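Local coordinates for 70 kDa protein (Xanthomonas sp., PDB 4B2N), which cleaves rubber oxidatively as the latex oxygenase RoxA, a processive dioxygenase that carries two covalently attached c-type hemes, at residues 591-596 with 614-619; 116-121 with 127-132. All coordinates share one frame; numbering follows the deposited sequence.

Interaction 1: 591-596 with 614-619; sequences ATIDIL and SPPPIT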
loop_
_atom_site.group_PDB
_atom_site.type_symbol
_atom_site.label_atom_id
_atom_site.label_comp_id
_atom_site.label_asym_id
_atom_site.label_seq_id
_atom_site.Cartn_x
_atom_site.Cartn_y
_atom_site.Cartn_z
ATOM N N ALA A 591 14.231 17.651 12.393
ATOM C CA ALA A 591 14.345 16.233 12.019
ATOM C C ALA A 591 15.730 15.618 12.212
ATOM O O ALA A 591 16.741 16.163 11.791
ATOM C CB ALA A 591 13.918 16.087 10.572
ATOM N N THR A 592 15.798 14.438 12.803
ATOM C CA THR A 592 17.112 13.778 12.992
ATOM C C THR A 592 17.544 12.973 11.765
ATOM O O THR A 592 16.795 12.822 10.808
ATOM C CB THR A 592 17.033 12.841 14.198
ATOM O OG1 THR A 592 15.813 12.086 14.096
ATOM C CG2 THR A 592 17.013 13.660 15.501
ATOM N N ILE A 593 18.753 12.452 11.789
ATOM C CA ILE A 593 19.304 11.809 10.604
ATOM C C ILE A 593 18.483 10.590 10.107
ATOM O O ILE A 593 18.376 10.366 8.927
ATOM C CB ILE A 593 20.762 11.447 10.875
ATOM C CG1 ILE A 593 21.479 11.162 9.565
ATOM C CG2 ILE A 593 20.909 10.337 11.923
ATOM C CD1 ILE A 593 22.951 10.848 9.814
ATOM N N ASP A 594 17.907 9.811 11.023
ATOM C CA ASP A 594 17.098 8.660 10.675
ATOM C C ASP A 594 15.750 9.116 10.031
ATOM O O ASP A 594 15.124 8.368 9.319
ATOM C CB ASP A 594 16.795 7.831 11.920
ATOM C CG ASP A 594 15.971 8.581 12.917
ATOM O OD1 ASP A 594 16.436 9.660 13.379
ATOM O OD2 ASP A 594 14.842 8.145 13.242
ATOM N N ILE A 595 15.312 10.341 10.302
ATOM C CA ILE A 595 14.063 10.792 9.710
ATOM C C ILE A 595 14.323 11.366 8.301
ATOM O O ILE A 595 13.485 11.247 7.397
ATOM C CB ILE A 595 13.364 11.840 10.604
ATOM C CG1 ILE A 595 12.879 11.202 11.890
ATOM C CG2 ILE A 595 12.222 12.518 9.865
ATOM C CD1 ILE A 595 12.308 12.221 12.900
ATOM N N LEU A 596 15.472 12.000 8.132
ATOM C CA LEU A 596 15.831 12.615 6.870
ATOM C C LEU A 596 16.347 11.621 5.846
ATOM O O LEU A 596 16.353 11.925 4.702
ATOM C CB LEU A 596 16.868 13.707 7.079
ATOM C CG LEU A 596 16.403 14.860 7.968
ATOM C CD1 LEU A 596 17.593 15.779 8.195
ATOM C CD2 LEU A 596 15.229 15.640 7.359
ATOM N N SER A 614 25.518 6.434 3.308
ATOM C CA SER A 614 25.036 5.119 3.658
ATOM C C SER A 614 24.017 5.240 4.798
ATOM O O SER A 614 24.001 6.265 5.495
ATOM C CB SER A 614 26.219 4.311 4.139
ATOM O OG SER A 614 27.008 4.012 2.997
ATOM N N PRO A 615 23.187 4.205 4.994
ATOM C CA PRO A 615 22.128 4.300 5.991
ATOM C C PRO A 615 22.708 4.566 7.380
ATOM O O PRO A 615 23.742 3.986 7.794
ATOM C CB PRO A 615 21.433 2.922 5.919
ATOM C CG PRO A 615 21.731 2.425 4.523
ATOM C CD PRO A 615 23.118 2.948 4.213
ATOM N N PRO A 616 22.149 5.522 8.053
ATOM C CA PRO A 616 22.579 5.819 9.430
ATOM C C PRO A 616 22.206 4.609 10.342
ATOM O O PRO A 616 21.112 4.067 10.174
ATOM C CB PRO A 616 21.720 7.032 9.812
ATOM C CG PRO A 616 20.555 6.958 8.898
ATOM C CD PRO A 616 21.044 6.369 7.600
ATOM N N PRO A 617 23.078 4.229 11.296
ATOM C CA PRO A 617 22.646 3.327 12.312
ATOM C C PRO A 617 21.561 4.038 13.153
ATOM O O PRO A 617 21.820 5.056 13.773
ATOM C CB PRO A 617 23.944 3.041 13.104
ATOM C CG PRO A 617 24.789 4.283 12.958
ATOM C CD PRO A 617 24.453 4.743 11.536
ATOM N N ILE A 618 20.345 3.511 13.158
ATOM C CA ILE A 618 19.272 4.177 13.901
ATOM C C ILE A 618 19.428 3.889 15.405
ATOM O O ILE A 618 19.514 2.737 15.789
ATOM C CB ILE A 618 17.903 3.744 13.367
ATOM C CG1 ILE A 618 17.743 4.228 11.925
ATOM C CG2 ILE A 618 16.835 4.300 14.290
ATOM C CD1 ILE A 618 16.404 3.889 11.292
ATOM N N THR A 619 19.503 4.923 16.245
ATOM C CA THR A 619 19.835 4.761 17.682
ATOM C C THR A 619 18.621 4.437 18.523
ATOM O O THR A 619 17.519 4.593 18.063
ATOM C CB THR A 619 20.428 6.051 18.259
ATOM O OG1 THR A 619 19.455 7.093 18.238
ATOM C CG2 THR A 619 21.716 6.506 17.443
#

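Interaction 2: 116-121 with 127-132; sequences SYHFIF and LIRPPD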
loop_
_atom_site.group_PDB
_atom_site.type_symbol
_atom_site.label_atom_id
_atom_site.label_comp_id
_atom_site.label_asym_id
_atom_site.label_seq_id
_atom_site.Cartn_x
_atom_site.Cartn_y
_atom_site.Cartn_z
ATOM N N SER A 116 23.332 -13.998 9.057
ATOM C CA SER A 116 23.341 -12.671 9.580
ATOM C C SER A 116 22.025 -12.332 10.285
ATOM O O SER A 116 22.034 -11.622 11.330
ATOM C CB SER A 116 23.483 -11.670 8.450
ATOM O OG SER A 116 24.763 -11.752 7.825
ATOM N N TYR A 117 20.911 -12.778 9.694
ATOM C CA TYR A 117 19.637 -12.580 10.330
ATOM C C TYR A 117 19.564 -13.352 11.678
ATOM O O TYR A 117 19.161 -12.813 12.687
ATOM C CB TYR A 117 18.443 -12.993 9.420
ATOM C CG TYR A 117 17.199 -13.107 10.232
ATOM C CD1 TYR A 117 16.391 -11.973 10.474
ATOM C CD2 TYR A 117 16.809 -14.317 10.780
ATOM C CE1 TYR A 117 15.260 -12.063 11.259
ATOM C CE2 TYR A 117 15.663 -14.439 11.557
ATOM C CZ TYR A 117 14.885 -13.280 11.772
ATOM O OH TYR A 117 13.749 -13.337 12.490
ATOM N N HIS A 118 20.069 -14.559 11.686
ATOM C CA HIS A 118 20.121 -15.373 12.872
ATOM C C HIS A 118 20.833 -14.666 14.005
ATOM O O HIS A 118 20.500 -14.909 15.191
ATOM C CB HIS A 118 20.840 -16.681 12.557
ATOM C CG HIS A 118 20.617 -17.758 13.576
ATOM N ND1 HIS A 118 19.362 -18.202 13.927
ATOM C CD2 HIS A 118 21.527 -18.458 14.360
ATOM C CE1 HIS A 118 19.483 -19.175 14.857
ATOM N NE2 HIS A 118 20.813 -19.345 15.111
ATOM N N PHE A 119 21.815 -13.834 13.656
ATOM C CA PHE A 119 22.650 -13.112 14.669
ATOM C C PHE A 119 22.299 -11.637 14.769
ATOM O O PHE A 119 23.047 -10.860 15.330
ATOM C CB PHE A 119 24.182 -13.357 14.448
ATOM C CG PHE A 119 24.604 -14.753 14.855
ATOM C CD1 PHE A 119 24.897 -15.059 16.192
ATOM C CD2 PHE A 119 24.646 -15.795 13.946
ATOM C CE1 PHE A 119 25.261 -16.363 16.592
ATOM C CE2 PHE A 119 25.015 -17.105 14.330
ATOM C CZ PHE A 119 25.324 -17.403 15.659
ATOM N N ILE A 120 21.195 -11.202 14.143
ATOM C CA ILE A 120 20.938 -9.760 14.082
ATOM C C ILE A 120 20.734 -9.137 15.469
ATOM O O ILE A 120 20.748 -7.951 15.569
ATOM C CB ILE A 120 19.648 -9.438 13.225
ATOM C CG1 ILE A 120 19.675 -7.991 12.678
ATOM C CG2 ILE A 120 18.373 -9.843 13.967
ATOM C CD1 ILE A 120 18.866 -7.940 11.403
ATOM N N PHE A 121 20.465 -9.888 16.520
ATOM C CA PHE A 121 20.478 -9.285 17.890
ATOM C C PHE A 121 21.832 -8.561 18.115
ATOM O O PHE A 121 21.899 -7.651 18.934
ATOM C CB PHE A 121 20.263 -10.342 19.011
ATOM C CG PHE A 121 21.221 -11.481 18.971
ATOM C CD1 PHE A 121 22.445 -11.401 19.660
ATOM C CD2 PHE A 121 20.902 -12.657 18.240
ATOM C CE1 PHE A 121 23.311 -12.465 19.611
ATOM C CE2 PHE A 121 21.787 -13.714 18.169
ATOM C CZ PHE A 121 23.004 -13.618 18.826
ATOM N N LEU A 127 24.652 -9.239 23.264
ATOM C CA LEU A 127 25.878 -9.985 23.017
ATOM C C LEU A 127 25.578 -11.446 22.703
ATOM O O LEU A 127 26.341 -12.055 21.972
ATOM C CB LEU A 127 26.818 -9.938 24.222
ATOM C CG LEU A 127 27.357 -8.541 24.544
ATOM C CD1 LEU A 127 28.020 -8.525 25.932
ATOM C CD2 LEU A 127 28.381 -8.105 23.501
ATOM N N ILE A 128 24.531 -12.020 23.315
ATOM C CA ILE A 128 24.152 -13.409 23.042
ATOM C C ILE A 128 22.645 -13.534 22.765
ATOM O O ILE A 128 21.842 -12.620 23.059
ATOM C CB ILE A 128 24.556 -14.347 24.200
ATOM C CG1 ILE A 128 23.784 -13.927 25.445
ATOM C CG2 ILE A 128 26.098 -14.450 24.346
ATOM C CD1 ILE A 128 23.741 -15.015 26.502
ATOM N N ARG A 129 22.249 -14.629 22.154
ATOM C CA ARG A 129 20.852 -14.737 21.611
ATOM C C ARG A 129 19.902 -14.796 22.784
ATOM O O ARG A 129 20.028 -15.673 23.651
ATOM C CB ARG A 129 20.700 -16.036 20.799
ATOM C CG ARG A 129 19.255 -16.397 20.376
ATOM C CD ARG A 129 19.173 -17.758 19.651
ATOM N NE ARG A 129 20.331 -17.713 18.787
ATOM C CZ ARG A 129 20.364 -17.104 17.624
ATOM N NH1 ARG A 129 19.243 -16.598 17.052
ATOM N NH2 ARG A 129 21.540 -17.034 17.038
ATOM N N PRO A 130 18.934 -13.868 22.840
ATOM C CA PRO A 130 18.001 -13.994 23.917
ATOM C C PRO A 130 16.937 -15.088 23.578
ATOM O O PRO A 130 16.772 -15.428 22.416
ATOM C CB PRO A 130 17.404 -12.610 23.998
ATOM C CG PRO A 130 17.383 -12.155 22.539
ATOM C CD PRO A 130 18.714 -12.671 22.005
ATOM N N PRO A 131 16.308 -15.700 24.591
ATOM C CA PRO A 131 15.465 -16.859 24.244
ATOM C C PRO A 131 14.157 -16.394 23.674
ATOM O O PRO A 131 13.421 -17.210 23.099
ATOM C CB PRO A 131 15.256 -17.572 25.572
ATOM C CG PRO A 131 15.504 -16.533 26.629
ATOM C CD PRO A 131 16.615 -15.680 26.038
ATOM N N ASP A 132 13.868 -15.097 23.841
ATOM C CA ASP A 132 12.688 -14.513 23.145
ATOM C C ASP A 132 13.025 -13.824 21.796
ATOM O O ASP A 132 12.261 -12.982 21.296
ATOM C CB ASP A 132 11.939 -13.558 24.062
ATOM C CG ASP A 132 12.814 -12.381 24.527
ATOM O OD1 ASP A 132 14.011 -12.378 24.236
ATOM O OD2 ASP A 132 12.249 -11.468 25.142
#

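Interaction 1: 591-596 with 614-619
I593 lies along the ring of P616, and the two side chains run past each other in opposite directions. The gamma methyl CG2 of I593 is 4.0 Å from CB of P616. CG1 and CD1 of I593 come about equally near that same carbon. With CG1 trans to the backbone N (chi1 -163°), both branches of the isoleucine bear on this one ring carbon. CG of P616 lies against the helix backbone, 4.2 Å from CA of D594.

One residue on, D594 adds a second patch. Its CB meets CG1 of I618 at 3.7 Å, with CD1 of I618 a little farther off. Toward I618, D594 offers this CB methylene. Its carboxylate is turned to other partners. OD1 takes a bond from T592 OG1 at 2.6 Å, on the syn side and 21° out of the carboxylate plane. OD2 forms a salt bridge with R626 of helix 620-626.

T592 is the N-cap residue of helix 593-596, but its hydroxyl goes to D594 and does not cap the helix. S223 of helix 218-226 ties down the backbone of 614-619, at P616 O and I618 N.

The join between this short helix and the proline-rich loop is therefore apolar packing. Its buried acid is satisfied from within its own segment and by R626, which probably keeps the carboxylate ionised.

Interaction 2: 116-121 with 127-132
L127 meets F121 through its backbone: its O lies at the edge of the F121 ring, 3.9 Å from CE1. At I128 the main chain again does the work, with C at 3.4 Å from F121 CE1.

R129 carries most of this segment's share, with F121 as its main counterpart. Its CA sits over the centre of the F121 ring, 3.7 Å from the centroid, as a CH-pi contact. The side chain leaves the backbone extended and bends at chi3 (-42°), which brings the guanidinium to H118. There it stacks on the imidazole, planes 23° apart and centres 3.6 Å apart. CE2 of F121 covers the other guanidinium face, its ring nearly perpendicular. NH1 bonds to H118 O at 2.8 Å, in the carbonyl plane, and NH2 adds a weak bond to the same oxygen. F119 receives NH2 over one face, at most a weak attraction.

P130 follows, its CD 4.1 Å from F121 CB.

H118 ND1 bonds to Y152 OH, which helps fix the imidazole. One arginine thus satisfies a carbonyl at the end of helix 114-118, its guanidinium held between H118 and the CE2 corner of F121. The nearby cation would probably disfavour a protonated H118.

From the N terminus, interaction 2 comes first. It closes a short loop, with five residues between its segments, and joins the end of helix 114-118 to the approach to helix 133-141. Interaction 1 follows some 460 residues later. It closes a longer loop that contains helix 599-607, and brings helix 593-596 against the lead-in to helix 620-626. The two loops are in series and neither nest nor cross. The centres of interactions 1 and 2 are about 23 Å apart, and the two do not touch. Helix 218-226 links their surroundings: I618 and P615 pack on it from 614-619, and I120 from 116-121.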